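Local coordinates for protein tyrosine--tRNA ligase (Archaeoglobus fulgidus, PDB 2CYB) that attaches L-tyrosine to tRNA(Tyr) in two steps, first activating the amino acid with ATP and then transferring it to the acceptor end of the tRNA, at residues M161-I166 with M185-N190; T132-A137 with S154-P159; H258-P261 with K265-V268; N249-I254 with L298-A303; R8-N13 with E21-L26. All coordinates share one frame; numbering follows the deposited sequence.

In the fold
Interactions 1 and 2 both use helix 154-168 and both reach the bound tyrosine, with their centres 11 Å apart. A salt bridge joins them directly, Glu189 OE2 to Arg136 NH2 at 3.1 Å. Interaction 5, in the N-terminal region, lies 20 Å from interaction 1, centre to centre. A salt bridge joins it to interaction 1, Arg188 NH1 to Glu22 OE1 at 2.9 Å. Interactions 3 and 4 lie on the opposite side of the chain's centre, about 36 to 41 Å from the two tyrosine contacts between centres. They share helix 250-263, and their centres are 10 Å apart. Pro261 of interaction 3 packs on Arg12 and Asn13 of interaction 5.

Interaction 1: residues M161-I166 with M185-N190; sequences MQALDI and MLAREN. With TYR (tyrosine), chain C.
The two helices come very close where Ala163 and Ala187 face each other, with 4.7 Å between their CA atoms. Only small side chains permit this. The two methyls lie side by side, their bonds pointing past each other, with Ala163 CB 3.6 Å from Ala187 CB. Ile166 adds the tip of its longer branch, CD1, at 3.9 Å from Ala187 CB. Another side of helix 154-168 serves the substrate. Gln162 starts with CG anti to its backbone N (chi1 -178°) and stays extended, which lays its amide flat over one face of the bound tyrosine's ring, nearly parallel to it. Its CG is 3.3 Å from CZ of the ligand. At the end of the chain Gln162 OE1 accepts a hydrogen bond from the ligand N at 2.8 Å, while NE2 is held by Gln180. Cut back to an alanine, this position is likely to lose an acceptor for the ligand N, the mate of Gln180 OE1 and the amide over the ring. One turn on, Asp165 OD1 takes the phenol OH of the ligand at 2.6 Å. Its second oxygen is fixed by Gln116, which positions the carboxylate. The pair of helices flanks strand 173-177 in the chain, an alpha-beta-alpha unit of the Rossmann-fold core. Met161 packs on helix 72-77, and Leu164 on helix 119-131.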
# COMPACT_ATOMS: atom_id res chain seq x y z
N MET A 161 -4.82 1.94 -7.10
CA MET A 161 -5.65 3.13 -7.07
C MET A 161 -6.01 3.60 -8.46
O MET A 161 -7.11 4.09 -8.68
CB MET A 161 -4.96 4.24 -6.29
CG MET A 161 -5.00 4.03 -4.79
SD MET A 161 -4.18 5.38 -3.91
CE MET A 161 -5.13 6.81 -4.49
N GLN A 162 -5.08 3.47 -9.41
CA GLN A 162 -5.37 3.87 -10.78
C GLN A 162 -6.49 3.00 -11.33
O GLN A 162 -7.42 3.51 -11.95
CB GLN A 162 -4.13 3.73 -11.66
CG GLN A 162 -4.37 4.18 -13.09
CD GLN A 162 -3.09 4.38 -13.86
OE1 GLN A 162 -2.05 4.70 -13.28
NE2 GLN A 162 -3.15 4.22 -15.18
N ALA A 163 -6.40 1.70 -11.09
CA ALA A 163 -7.42 0.77 -11.55
C ALA A 163 -8.76 1.14 -10.92
O ALA A 163 -9.79 1.15 -11.59
CB ALA A 163 -7.04 -0.66 -11.19
N LEU A 164 -8.75 1.45 -9.62
CA LEU A 164 -9.98 1.83 -8.94
C LEU A 164 -10.55 3.15 -9.41
O LEU A 164 -11.76 3.38 -9.31
CB LEU A 164 -9.78 1.86 -7.43
CG LEU A 164 -9.73 0.48 -6.79
CD1 LEU A 164 -9.30 0.60 -5.32
CD2 LEU A 164 -11.11 -0.19 -6.91
N ASP A 165 -9.70 4.04 -9.93
CA ASP A 165 -10.19 5.32 -10.42
C ASP A 165 -11.17 5.09 -11.57
O ASP A 165 -12.15 5.81 -11.72
CB ASP A 165 -9.04 6.20 -10.92
CG ASP A 165 -8.18 6.72 -9.80
OD1 ASP A 165 -7.01 7.04 -10.07
OD2 ASP A 165 -8.68 6.82 -8.65
N ILE A 166 -10.88 4.07 -12.39
CA ILE A 166 -11.74 3.75 -13.53
C ILE A 166 -13.15 3.43 -13.04
O ILE A 166 -14.14 3.97 -13.55
CB ILE A 166 -11.18 2.54 -14.31
CG1 ILE A 166 -9.83 2.91 -14.96
CG2 ILE A 166 -12.17 2.10 -15.38
CD1 ILE A 166 -9.07 1.73 -15.51
N MET A 185 -4.39 -3.70 -17.71
CA MET A 185 -4.74 -5.12 -17.73
C MET A 185 -5.08 -5.57 -16.31
O MET A 185 -5.99 -6.39 -16.11
CB MET A 185 -3.59 -5.96 -18.29
CG MET A 185 -3.28 -5.69 -19.76
SD MET A 185 -4.73 -5.85 -20.85
CE MET A 185 -5.24 -4.13 -21.01
N LEU A 186 -4.36 -5.04 -15.33
CA LEU A 186 -4.63 -5.38 -13.94
C LEU A 186 -6.06 -4.95 -13.61
O LEU A 186 -6.79 -5.67 -12.92
CB LEU A 186 -3.62 -4.68 -13.03
CG LEU A 186 -3.81 -4.72 -11.51
CD1 LEU A 186 -3.88 -6.16 -11.02
CD2 LEU A 186 -2.66 -4.00 -10.84
N ALA A 187 -6.47 -3.79 -14.10
CA ALA A 187 -7.81 -3.28 -13.86
C ALA A 187 -8.84 -4.23 -14.48
O ALA A 187 -9.81 -4.64 -13.82
CB ALA A 187 -7.97 -1.88 -14.45
N ARG A 188 -8.63 -4.59 -15.74
CA ARG A 188 -9.54 -5.49 -16.45
C ARG A 188 -9.70 -6.83 -15.73
O ARG A 188 -10.79 -7.41 -15.71
CB ARG A 188 -9.05 -5.74 -17.89
CG ARG A 188 -9.22 -4.54 -18.83
CD ARG A 188 -8.62 -4.82 -20.21
NE ARG A 188 -9.26 -5.95 -20.90
CZ ARG A 188 -10.40 -5.87 -21.59
NH1 ARG A 188 -11.05 -4.72 -21.68
NH2 ARG A 188 -10.88 -6.94 -22.19
N GLU A 189 -8.62 -7.31 -15.12
CA GLU A 189 -8.65 -8.59 -14.44
C GLU A 189 -9.19 -8.54 -13.00
O GLU A 189 -9.92 -9.44 -12.58
CB GLU A 189 -7.24 -9.20 -14.44
CG GLU A 189 -7.16 -10.60 -13.85
CD GLU A 189 -5.76 -11.18 -13.93
OE1 GLU A 189 -5.20 -11.27 -15.04
OE2 GLU A 189 -5.20 -11.54 -12.87
N ASN A 190 -8.85 -7.48 -12.27
CA ASN A 190 -9.26 -7.35 -10.88
C ASN A 190 -10.56 -6.61 -10.56
O ASN A 190 -11.23 -6.96 -9.59
CB ASN A 190 -8.13 -6.71 -10.08
CG ASN A 190 -7.01 -7.68 -9.78
OD1 ASN A 190 -6.87 -8.70 -10.45
ND2 ASN A 190 -6.20 -7.36 -8.78
N TYR C . -0.30 6.56 -14.33
CA TYR C . -0.56 7.76 -15.16
C TYR C . 0.74 8.32 -15.74
O TYR C . 0.68 9.33 -16.45
CB TYR C . -1.26 8.82 -14.30
CG TYR C . -2.61 8.34 -13.83
CD1 TYR C . -2.93 8.30 -12.47
CD2 TYR C . -3.58 7.91 -14.75
CE1 TYR C . -4.19 7.85 -12.04
CE2 TYR C . -4.82 7.46 -14.34
CZ TYR C . -5.12 7.43 -12.98
OH TYR C . -6.37 7.01 -12.59
OXT TYR C . 1.81 7.72 -15.48

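Interaction 2: residues T132-A137 with S154-P159; sequences TTLNRA and SQMIYP. With TYR (tyrosine), chain C.
Leu134 and Met156 cross obliquely where helix 134-140 meets the start of helix 154-168, in the class I catalytic core at its dimer interface. Leu134 has CG anti to the backbone N (chi1 174°), and its CD1 reaches the bent methionine, 3.8 Å from Met156 SD. Next to this, Ala137 CB faces the ring of Pro159, 4.2 Å from its CG. Thr133 is the N-cap of its helix. Its OG1 accepts from Arg136 N at 3.0 Å. The second subunit lies against this region: Leu134 packs on Leu134 of that subunit, and Thr132, Leu134 and Ser154 form backbone hydrogen bonds with it. From another side of helix 154-168, Tyr158 points its ring at the bound tyrosine. The ligand N approaches the edge of that ring in plane and donates to Tyr158 OH at 2.8 Å. The hydroxyl also bonds Glu40, and the ring meets His74 edge-to-face. A phenylalanine in its place would probably keep the ring packing but leave the ligand N without this acceptor and Glu40 without its hydroxyl mate. Met156 O is buried by the contact without a polar partner in the model, and Ala137 CB lies 4.0 Å from it.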
# COMPACT_ATOMS: atom_id res chain seq x y z
N THR A 132 -4.14 -8.80 -5.20
CA THR A 132 -3.10 -8.50 -6.17
C THR A 132 -1.71 -8.88 -5.63
O THR A 132 -1.31 -8.40 -4.57
CB THR A 132 -3.11 -7.00 -6.52
OG1 THR A 132 -4.41 -6.64 -7.02
CG2 THR A 132 -2.06 -6.68 -7.57
N THR A 133 -0.98 -9.74 -6.33
CA THR A 133 0.35 -10.10 -5.87
C THR A 133 1.27 -8.89 -5.97
O THR A 133 1.09 -8.02 -6.83
CB THR A 133 0.98 -11.25 -6.72
OG1 THR A 133 1.16 -10.79 -8.07
CG2 THR A 133 0.09 -12.47 -6.72
N LEU A 134 2.25 -8.81 -5.08
CA LEU A 134 3.22 -7.73 -5.11
C LEU A 134 3.92 -7.76 -6.48
O LEU A 134 4.19 -6.73 -7.08
CB LEU A 134 4.25 -7.90 -4.00
CG LEU A 134 5.42 -6.91 -4.02
CD1 LEU A 134 4.88 -5.47 -3.96
CD2 LEU A 134 6.34 -7.18 -2.84
N ASN A 135 4.19 -8.97 -6.96
CA ASN A 135 4.85 -9.15 -8.25
C ASN A 135 4.10 -8.46 -9.40
O ASN A 135 4.70 -7.72 -10.18
CB ASN A 135 4.97 -10.65 -8.55
CG ASN A 135 5.77 -10.92 -9.80
OD1 ASN A 135 5.68 -12.01 -10.37
ND2 ASN A 135 6.56 -9.95 -10.23
N ARG A 136 2.80 -8.71 -9.49
CA ARG A 136 1.99 -8.12 -10.54
C ARG A 136 1.97 -6.60 -10.42
O ARG A 136 2.07 -5.88 -11.42
CB ARG A 136 0.56 -8.68 -10.46
CG ARG A 136 -0.38 -8.25 -11.59
CD ARG A 136 -0.11 -9.02 -12.88
NE ARG A 136 -1.04 -8.67 -13.96
CZ ARG A 136 -2.35 -8.91 -13.93
NH1 ARG A 136 -3.11 -8.55 -14.96
NH2 ARG A 136 -2.91 -9.50 -12.88
N ALA A 137 1.84 -6.11 -9.19
CA ALA A 137 1.82 -4.67 -8.96
C ALA A 137 3.14 -4.02 -9.34
O ALA A 137 3.18 -2.99 -10.02
CB ALA A 137 1.51 -4.39 -7.50
N SER A 154 4.61 3.16 -1.49
CA SER A 154 3.62 4.02 -2.12
C SER A 154 3.49 3.73 -3.62
O SER A 154 2.42 3.88 -4.18
CB SER A 154 3.97 5.50 -1.91
OG SER A 154 5.24 5.81 -2.47
N GLN A 155 4.57 3.30 -4.25
CA GLN A 155 4.51 3.04 -5.68
C GLN A 155 3.85 1.69 -6.00
O GLN A 155 3.48 1.42 -7.14
CB GLN A 155 5.92 3.18 -6.28
CG GLN A 155 6.37 4.65 -6.26
CD GLN A 155 7.88 4.85 -6.19
OE1 GLN A 155 8.60 4.10 -5.54
NE2 GLN A 155 8.36 5.91 -6.84
N MET A 156 3.64 0.87 -4.97
CA MET A 156 2.99 -0.43 -5.16
C MET A 156 1.49 -0.29 -4.92
O MET A 156 0.70 -1.13 -5.35
CB MET A 156 3.59 -1.47 -4.21
CG MET A 156 5.09 -1.65 -4.37
SD MET A 156 5.55 -2.30 -6.01
CE MET A 156 6.01 -0.77 -6.88
N ILE A 157 1.09 0.77 -4.22
CA ILE A 157 -0.32 1.05 -3.95
C ILE A 157 -0.88 1.78 -5.18
O ILE A 157 -2.03 1.58 -5.57
CB ILE A 157 -0.48 1.96 -2.72
CG1 ILE A 157 -0.04 1.22 -1.46
CG2 ILE A 157 -1.93 2.43 -2.60
CD1 ILE A 157 0.07 2.13 -0.24
N TYR A 158 -0.04 2.63 -5.77
CA TYR A 158 -0.35 3.45 -6.95
C TYR A 158 -1.17 2.75 -8.07
O TYR A 158 -2.22 3.26 -8.47
CB TYR A 158 0.99 3.99 -7.50
CG TYR A 158 0.95 4.94 -8.67
CD1 TYR A 158 1.45 6.25 -8.56
CD2 TYR A 158 0.49 4.52 -9.92
CE1 TYR A 158 1.50 7.10 -9.67
CE2 TYR A 158 0.53 5.36 -11.02
CZ TYR A 158 1.03 6.64 -10.90
OH TYR A 158 1.03 7.46 -12.00
N PRO A 159 -0.72 1.59 -8.57
CA PRO A 159 -1.48 0.92 -9.64
C PRO A 159 -2.88 0.48 -9.23
O PRO A 159 -3.81 0.53 -10.02
CB PRO A 159 -0.59 -0.26 -10.03
CG PRO A 159 0.10 -0.59 -8.72
CD PRO A 159 0.46 0.78 -8.19
N TYR C . -0.30 6.56 -14.33
CA TYR C . -0.56 7.76 -15.16
C TYR C . 0.74 8.32 -15.74
O TYR C . 0.68 9.33 -16.45
CB TYR C . -1.26 8.82 -14.30
CG TYR C . -2.61 8.34 -13.83
CD1 TYR C . -2.93 8.30 -12.47
CD2 TYR C . -3.58 7.91 -14.75
CE1 TYR C . -4.19 7.85 -12.04
CE2 TYR C . -4.82 7.46 -14.34
CZ TYR C . -5.12 7.43 -12.98
OH TYR C . -6.37 7.01 -12.59
OXT TYR C . 1.81 7.72 -15.48

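Interaction 3: residues H258-P261 with K265-V268; sequences HILP and KIVV
Ile259 and Leu260 form the close side of this contact, and Ile266 answers both. The Leu260 methyl CD2 presses on the backbone at the start of the second segment, 3.7 Å from Lys265 CA. The same methyl touches one branch of Ile266, with CG2 at 4.2 Å. The other branch of Ile266 serves Ile259. Ile266 CG1 lies anti to its backbone N (chi1 178°) and carries CD1 across the Ile259 side chain, 4.1 Å from Ile259 CG2. The two isoleucines cross at a slant. This is a helix-loop-strand connection in the C-terminal part of the chain: a short turn leads from helix 250-263 into strand 266-268, which pairs antiparallel with strand 278-280. Tyr307 of helix 297-319 packs on both isoleucines. The outer side is much looser. Lys265 is exposed, its CB points away from the helix, and its side chain comes no nearer to segment 258-261 than 5.1 Å. That side chain instead touches Glu279 of the neighbouring strand.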
# COMPACT_ATOMS: atom_id res chain seq x y z
N HIS A 258 -0.11 16.06 -33.58
CA HIS A 258 -0.61 17.35 -33.13
C HIS A 258 -1.13 18.29 -34.21
O HIS A 258 -2.23 18.84 -34.09
CB HIS A 258 0.47 18.08 -32.32
CG HIS A 258 1.03 17.26 -31.20
ND1 HIS A 258 2.12 16.43 -31.35
CD2 HIS A 258 0.63 17.11 -29.91
CE1 HIS A 258 2.36 15.80 -30.22
NE2 HIS A 258 1.47 16.20 -29.33
N ILE A 259 -0.35 18.49 -35.26
CA ILE A 259 -0.74 19.43 -36.30
C ILE A 259 -1.89 19.00 -37.20
O ILE A 259 -2.90 19.70 -37.28
CB ILE A 259 0.49 19.81 -37.16
CG1 ILE A 259 1.61 20.30 -36.23
CG2 ILE A 259 0.11 20.91 -38.14
CD1 ILE A 259 2.97 20.42 -36.90
N LEU A 260 -1.75 17.87 -37.88
CA LEU A 260 -2.82 17.42 -38.77
C LEU A 260 -4.16 17.22 -38.05
O LEU A 260 -5.20 17.64 -38.57
CB LEU A 260 -2.40 16.15 -39.50
CG LEU A 260 -1.40 16.44 -40.63
CD1 LEU A 260 -0.74 15.16 -41.10
CD2 LEU A 260 -2.12 17.15 -41.78
N PRO A 261 -4.16 16.59 -36.86
CA PRO A 261 -5.44 16.40 -36.16
C PRO A 261 -6.10 17.72 -35.78
O PRO A 261 -7.32 17.83 -35.75
CB PRO A 261 -5.04 15.58 -34.94
CG PRO A 261 -3.94 14.72 -35.48
CD PRO A 261 -3.12 15.73 -36.28
N LYS A 265 -4.77 20.17 -42.25
CA LYS A 265 -3.78 20.12 -43.32
C LYS A 265 -2.60 20.97 -42.88
O LYS A 265 -2.72 21.79 -41.97
CB LYS A 265 -4.36 20.68 -44.62
CG LYS A 265 -4.79 22.14 -44.54
CD LYS A 265 -5.92 22.33 -43.52
CE LYS A 265 -6.34 23.79 -43.42
NZ LYS A 265 -6.93 24.32 -44.68
N ILE A 266 -1.46 20.77 -43.52
CA ILE A 266 -0.29 21.57 -43.18
C ILE A 266 0.38 22.08 -44.45
O ILE A 266 0.70 21.31 -45.36
CB ILE A 266 0.72 20.76 -42.34
CG1 ILE A 266 1.95 21.61 -42.04
CG2 ILE A 266 1.09 19.48 -43.07
CD1 ILE A 266 2.95 20.94 -41.11
N VAL A 267 0.54 23.40 -44.52
CA VAL A 267 1.17 24.02 -45.66
C VAL A 267 2.67 24.13 -45.37
O VAL A 267 3.08 24.67 -44.35
CB VAL A 267 0.61 25.44 -45.90
CG1 VAL A 267 1.34 26.12 -47.04
CG2 VAL A 267 -0.88 25.36 -46.21
N VAL A 268 3.47 23.58 -46.27
CA VAL A 268 4.91 23.63 -46.12
C VAL A 268 5.45 24.62 -47.15
O VAL A 268 5.59 24.29 -48.33
CB VAL A 268 5.54 22.25 -46.37
CG1 VAL A 268 7.04 22.31 -46.23
CG2 VAL A 268 4.95 21.25 -45.39

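Interaction 4: residues N249-I254 with L298-A303; sequences NPILDI and LDLKIA
Leu300 sets its CG trans to the backbone N (chi1 176°), which stretches the side chain toward Ile251 and Leu252. Ile251 answers with its CG2 branch, also trans to its own N, while CG1 sits beside the N (chi1 -56°). These two side chains slide past each other in opposite directions, with Ile251 CG2 3.8 Å from Leu300 CG. Leu252 meets the same leucine at about a right angle, and its CD2 is 3.7 Å from Leu300 CD2. Leu300 CD2 thus touches both Ile251 and Leu252. At the border of the contact, the aliphatic part of Lys301 runs beside Ile251, its CG 4.2 Å from Ile251 CG1. The amine of that lysine goes elsewhere, to the backbone oxygens of Arg237 and Ala239 at and just beyond the end of helix 229-237. Phe290 of helix 283-292 packs on both leucines, and Ile236 of helix 229-237 on Ile251. The axes of segments 250-254 and 298-303 pass 10.1 Å apart and cross at 45°. This is apolar helix-helix packing in the C-terminal helical region of the chain, consistent with the C-terminal domain that reads the anticodon in related archaeal enzymes.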
# COMPACT_ATOMS: atom_id res chain seq x y z
N ASN A 249 10.53 9.31 -35.99
CA ASN A 249 10.95 10.63 -36.45
C ASN A 249 10.13 11.64 -35.66
O ASN A 249 8.94 11.83 -35.91
CB ASN A 249 10.70 10.80 -37.96
CG ASN A 249 11.33 12.07 -38.52
OD1 ASN A 249 11.93 12.06 -39.60
ND2 ASN A 249 11.18 13.18 -37.79
N PRO A 250 10.77 12.31 -34.68
CA PRO A 250 10.18 13.31 -33.80
C PRO A 250 9.40 14.42 -34.50
O PRO A 250 8.36 14.85 -34.02
CB PRO A 250 11.39 13.87 -33.05
CG PRO A 250 12.33 12.71 -33.04
CD PRO A 250 12.21 12.18 -34.43
N ILE A 251 9.93 14.90 -35.62
CA ILE A 251 9.27 15.96 -36.35
C ILE A 251 8.02 15.44 -37.06
O ILE A 251 6.97 16.08 -37.02
CB ILE A 251 10.24 16.60 -37.38
CG1 ILE A 251 11.49 17.08 -36.64
CG2 ILE A 251 9.58 17.77 -38.09
CD1 ILE A 251 11.20 18.00 -35.46
N LEU A 252 8.14 14.28 -37.70
CA LEU A 252 7.00 13.69 -38.38
C LEU A 252 5.91 13.39 -37.35
O LEU A 252 4.72 13.55 -37.63
CB LEU A 252 7.41 12.40 -39.09
CG LEU A 252 7.99 12.59 -40.49
CD1 LEU A 252 8.36 11.23 -41.07
CD2 LEU A 252 6.97 13.29 -41.38
N ASP A 253 6.33 12.98 -36.16
CA ASP A 253 5.39 12.67 -35.09
C ASP A 253 4.57 13.89 -34.71
O ASP A 253 3.37 13.78 -34.48
CB ASP A 253 6.11 12.12 -33.85
CG ASP A 253 6.55 10.67 -34.03
OD1 ASP A 253 7.36 10.18 -33.20
OD2 ASP A 253 6.09 10.02 -34.99
N ILE A 254 5.21 15.06 -34.63
CA ILE A 254 4.47 16.26 -34.27
C ILE A 254 3.45 16.55 -35.37
O ILE A 254 2.33 16.98 -35.09
CB ILE A 254 5.40 17.47 -34.08
CG1 ILE A 254 6.34 17.19 -32.89
CG2 ILE A 254 4.57 18.73 -33.82
CD1 ILE A 254 7.37 18.29 -32.65
N LEU A 298 14.50 19.88 -43.72
CA LEU A 298 14.62 21.31 -43.44
C LEU A 298 13.35 22.09 -43.67
O LEU A 298 13.01 22.99 -42.90
CB LEU A 298 15.78 21.91 -44.25
CG LEU A 298 17.15 21.38 -43.83
CD1 LEU A 298 18.21 21.85 -44.82
CD2 LEU A 298 17.48 21.85 -42.42
N ASP A 299 12.63 21.76 -44.74
CA ASP A 299 11.38 22.46 -45.02
C ASP A 299 10.30 22.00 -44.04
O ASP A 299 9.53 22.81 -43.54
CB ASP A 299 10.96 22.22 -46.47
CG ASP A 299 11.98 22.77 -47.47
OD1 ASP A 299 12.35 23.95 -47.35
OD2 ASP A 299 12.42 22.01 -48.37
N LEU A 300 10.26 20.70 -43.77
CA LEU A 300 9.27 20.18 -42.84
C LEU A 300 9.46 20.82 -41.46
O LEU A 300 8.50 21.27 -40.84
CB LEU A 300 9.39 18.66 -42.72
CG LEU A 300 8.47 18.03 -41.68
CD1 LEU A 300 7.02 18.42 -41.97
CD2 LEU A 300 8.64 16.52 -41.71
N LYS A 301 10.70 20.89 -40.99
CA LYS A 301 10.98 21.50 -39.69
C LYS A 301 10.43 22.91 -39.57
O LYS A 301 9.81 23.26 -38.56
CB LYS A 301 12.49 21.51 -39.41
CG LYS A 301 13.07 20.14 -39.06
CD LYS A 301 14.53 20.28 -38.64
CE LYS A 301 15.09 18.96 -38.12
NZ LYS A 301 16.48 19.11 -37.60
N ILE A 302 10.67 23.73 -40.58
CA ILE A 302 10.19 25.10 -40.55
C ILE A 302 8.67 25.15 -40.41
O ILE A 302 8.14 25.93 -39.62
CB ILE A 302 10.59 25.89 -41.82
CG1 ILE A 302 12.11 26.00 -41.91
CG2 ILE A 302 9.96 27.28 -41.78
CD1 ILE A 302 12.75 26.64 -40.69
N ALA A 303 7.99 24.30 -41.17
CA ALA A 303 6.53 24.26 -41.13
C ALA A 303 6.02 23.74 -39.78
O ALA A 303 5.07 24.29 -39.22
CB ALA A 303 5.99 23.38 -42.28

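Interaction 5: residues R8-N13 with E21-L26; sequences RLITRN and EELRQL
No flat group enters the touch between Ile10, Thr11 and Leu23; the guanidinium of Arg12, on the far side from helix 20-28, has Leu9 CD1 3.6 Å above one face and offset toward the rim. At its polar end Arg12 NH1 forms a salt bridge with Asp58 of helix 47-61. The contact between the helices is purely apolar and rests on one methyl. Leu23 has CG trans to the backbone N (chi1 171°), and this sends CD2 across to helix 3-11. There it meets two methyls. Ile10 CG2 lies 3.9 Å away from Leu23 CD2, the two side chains running past one another in opposite senses. Thr11 CG2 is at the same distance, 3.9 Å from Leu23 CD2, but comes in at a slant. The threonine is turned (chi1 58°) with its methyl toward the leucine and its OG1 back to the carbonyl of Leu7. Ile10 continues inward onto Leu59, Ala62 and Phe64, while Leu7 also packs on Leu23. Helix 3-11 and helix 20-28 are joined through strand 16-18. Together they form a helix-strand-helix unit at the N-terminus, whose strand adds antiparallel to strand 200-204 at the edge of the otherwise parallel Rossmann-fold sheet.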
# COMPACT_ATOMS: atom_id res chain seq x y z
N ARG A 8 -13.51 5.44 -36.49
CA ARG A 8 -12.30 5.85 -37.19
C ARG A 8 -11.60 6.98 -36.44
O ARG A 8 -10.38 6.97 -36.28
CB ARG A 8 -12.64 6.33 -38.61
CG ARG A 8 -13.36 5.30 -39.46
CD ARG A 8 -12.42 4.27 -40.06
NE ARG A 8 -11.67 4.80 -41.21
CZ ARG A 8 -12.23 5.20 -42.34
NH1 ARG A 8 -13.55 5.14 -42.50
NH2 ARG A 8 -11.47 5.67 -43.33
N LEU A 9 -12.39 7.95 -35.99
CA LEU A 9 -11.88 9.10 -35.25
C LEU A 9 -11.32 8.69 -33.89
O LEU A 9 -10.24 9.14 -33.48
CB LEU A 9 -12.99 10.13 -35.08
CG LEU A 9 -12.72 11.33 -34.16
CD1 LEU A 9 -11.51 12.11 -34.66
CD2 LEU A 9 -13.96 12.21 -34.12
N ILE A 10 -12.06 7.83 -33.19
CA ILE A 10 -11.65 7.37 -31.87
C ILE A 10 -10.33 6.63 -31.93
O ILE A 10 -9.45 6.83 -31.09
CB ILE A 10 -12.71 6.43 -31.23
CG1 ILE A 10 -13.97 7.22 -30.88
CG2 ILE A 10 -12.14 5.79 -29.97
CD1 ILE A 10 -15.11 6.36 -30.37
N THR A 11 -10.18 5.77 -32.93
CA THR A 11 -8.96 4.99 -33.02
C THR A 11 -7.82 5.66 -33.77
O THR A 11 -6.73 5.10 -33.86
CB THR A 11 -9.24 3.64 -33.67
OG1 THR A 11 -9.81 3.84 -34.97
CG2 THR A 11 -10.20 2.84 -32.82
N ARG A 12 -8.07 6.85 -34.30
CA ARG A 12 -7.03 7.57 -35.04
C ARG A 12 -5.82 7.80 -34.14
O ARG A 12 -5.95 8.30 -33.02
CB ARG A 12 -7.55 8.93 -35.53
CG ARG A 12 -6.50 9.74 -36.30
CD ARG A 12 -7.09 11.04 -36.85
NE ARG A 12 -7.43 12.00 -35.80
CZ ARG A 12 -8.13 13.11 -36.01
NH1 ARG A 12 -8.40 13.93 -34.99
NH2 ARG A 12 -8.57 13.40 -37.22
N ASN A 13 -4.66 7.42 -34.65
CA ASN A 13 -3.41 7.58 -33.93
C ASN A 13 -3.32 6.80 -32.63
O ASN A 13 -2.49 7.09 -31.78
CB ASN A 13 -3.15 9.06 -33.66
CG ASN A 13 -2.77 9.82 -34.93
OD1 ASN A 13 -2.27 9.23 -35.89
ND2 ASN A 13 -2.98 11.13 -34.92
N GLU A 21 -13.83 -4.79 -30.59
CA GLU A 21 -15.23 -5.20 -30.52
C GLU A 21 -15.93 -4.53 -29.34
O GLU A 21 -17.05 -4.01 -29.49
CB GLU A 21 -15.32 -6.72 -30.41
CG GLU A 21 -14.56 -7.44 -31.52
CD GLU A 21 -14.65 -8.95 -31.44
OE1 GLU A 21 -14.26 -9.52 -30.39
OE2 GLU A 21 -15.10 -9.58 -32.42
N GLU A 22 -15.28 -4.53 -28.18
CA GLU A 22 -15.84 -3.91 -26.98
C GLU A 22 -16.12 -2.44 -27.23
O GLU A 22 -17.15 -1.90 -26.81
CB GLU A 22 -14.88 -4.07 -25.79
CG GLU A 22 -14.86 -5.46 -25.17
CD GLU A 22 -13.73 -5.64 -24.17
OE1 GLU A 22 -13.37 -4.65 -23.50
OE2 GLU A 22 -13.21 -6.77 -24.04
N LEU A 23 -15.18 -1.78 -27.90
CA LEU A 23 -15.33 -0.36 -28.20
C LEU A 23 -16.54 -0.14 -29.10
O LEU A 23 -17.32 0.78 -28.89
CB LEU A 23 -14.06 0.17 -28.89
CG LEU A 23 -14.11 1.58 -29.48
CD1 LEU A 23 -14.52 2.58 -28.41
CD2 LEU A 23 -12.75 1.92 -30.06
N ARG A 24 -16.69 -1.00 -30.10
CA ARG A 24 -17.82 -0.90 -31.02
C ARG A 24 -19.13 -1.09 -30.26
O ARG A 24 -19.99 -0.21 -30.26
CB ARG A 24 -17.72 -1.94 -32.14
CG ARG A 24 -18.89 -1.89 -33.13
CD ARG A 24 -18.85 -3.03 -34.14
NE ARG A 24 -17.85 -2.85 -35.19
CZ ARG A 24 -17.94 -1.94 -36.16
NH1 ARG A 24 -16.98 -1.85 -37.07
NH2 ARG A 24 -18.98 -1.13 -36.22
N GLN A 25 -19.28 -2.23 -29.60
CA GLN A 25 -20.50 -2.49 -28.85
C GLN A 25 -20.74 -1.44 -27.78
O GLN A 25 -21.88 -1.18 -27.41
CB GLN A 25 -20.49 -3.91 -28.26
CG GLN A 25 -19.20 -4.34 -27.61
CD GLN A 25 -19.19 -5.84 -27.30
OE1 GLN A 25 -20.06 -6.34 -26.60
NE2 GLN A 25 -18.19 -6.55 -27.83
N LEU A 26 -19.67 -0.83 -27.28
CA LEU A 26 -19.82 0.21 -26.27
C LEU A 26 -20.51 1.42 -26.89
O LEU A 26 -21.38 2.04 -26.28
CB LEU A 26 -18.44 0.62 -25.72
CG LEU A 26 -18.39 1.91 -24.89
CD1 LEU A 26 -19.31 1.80 -23.68
CD2 LEU A 26 -16.95 2.17 -24.45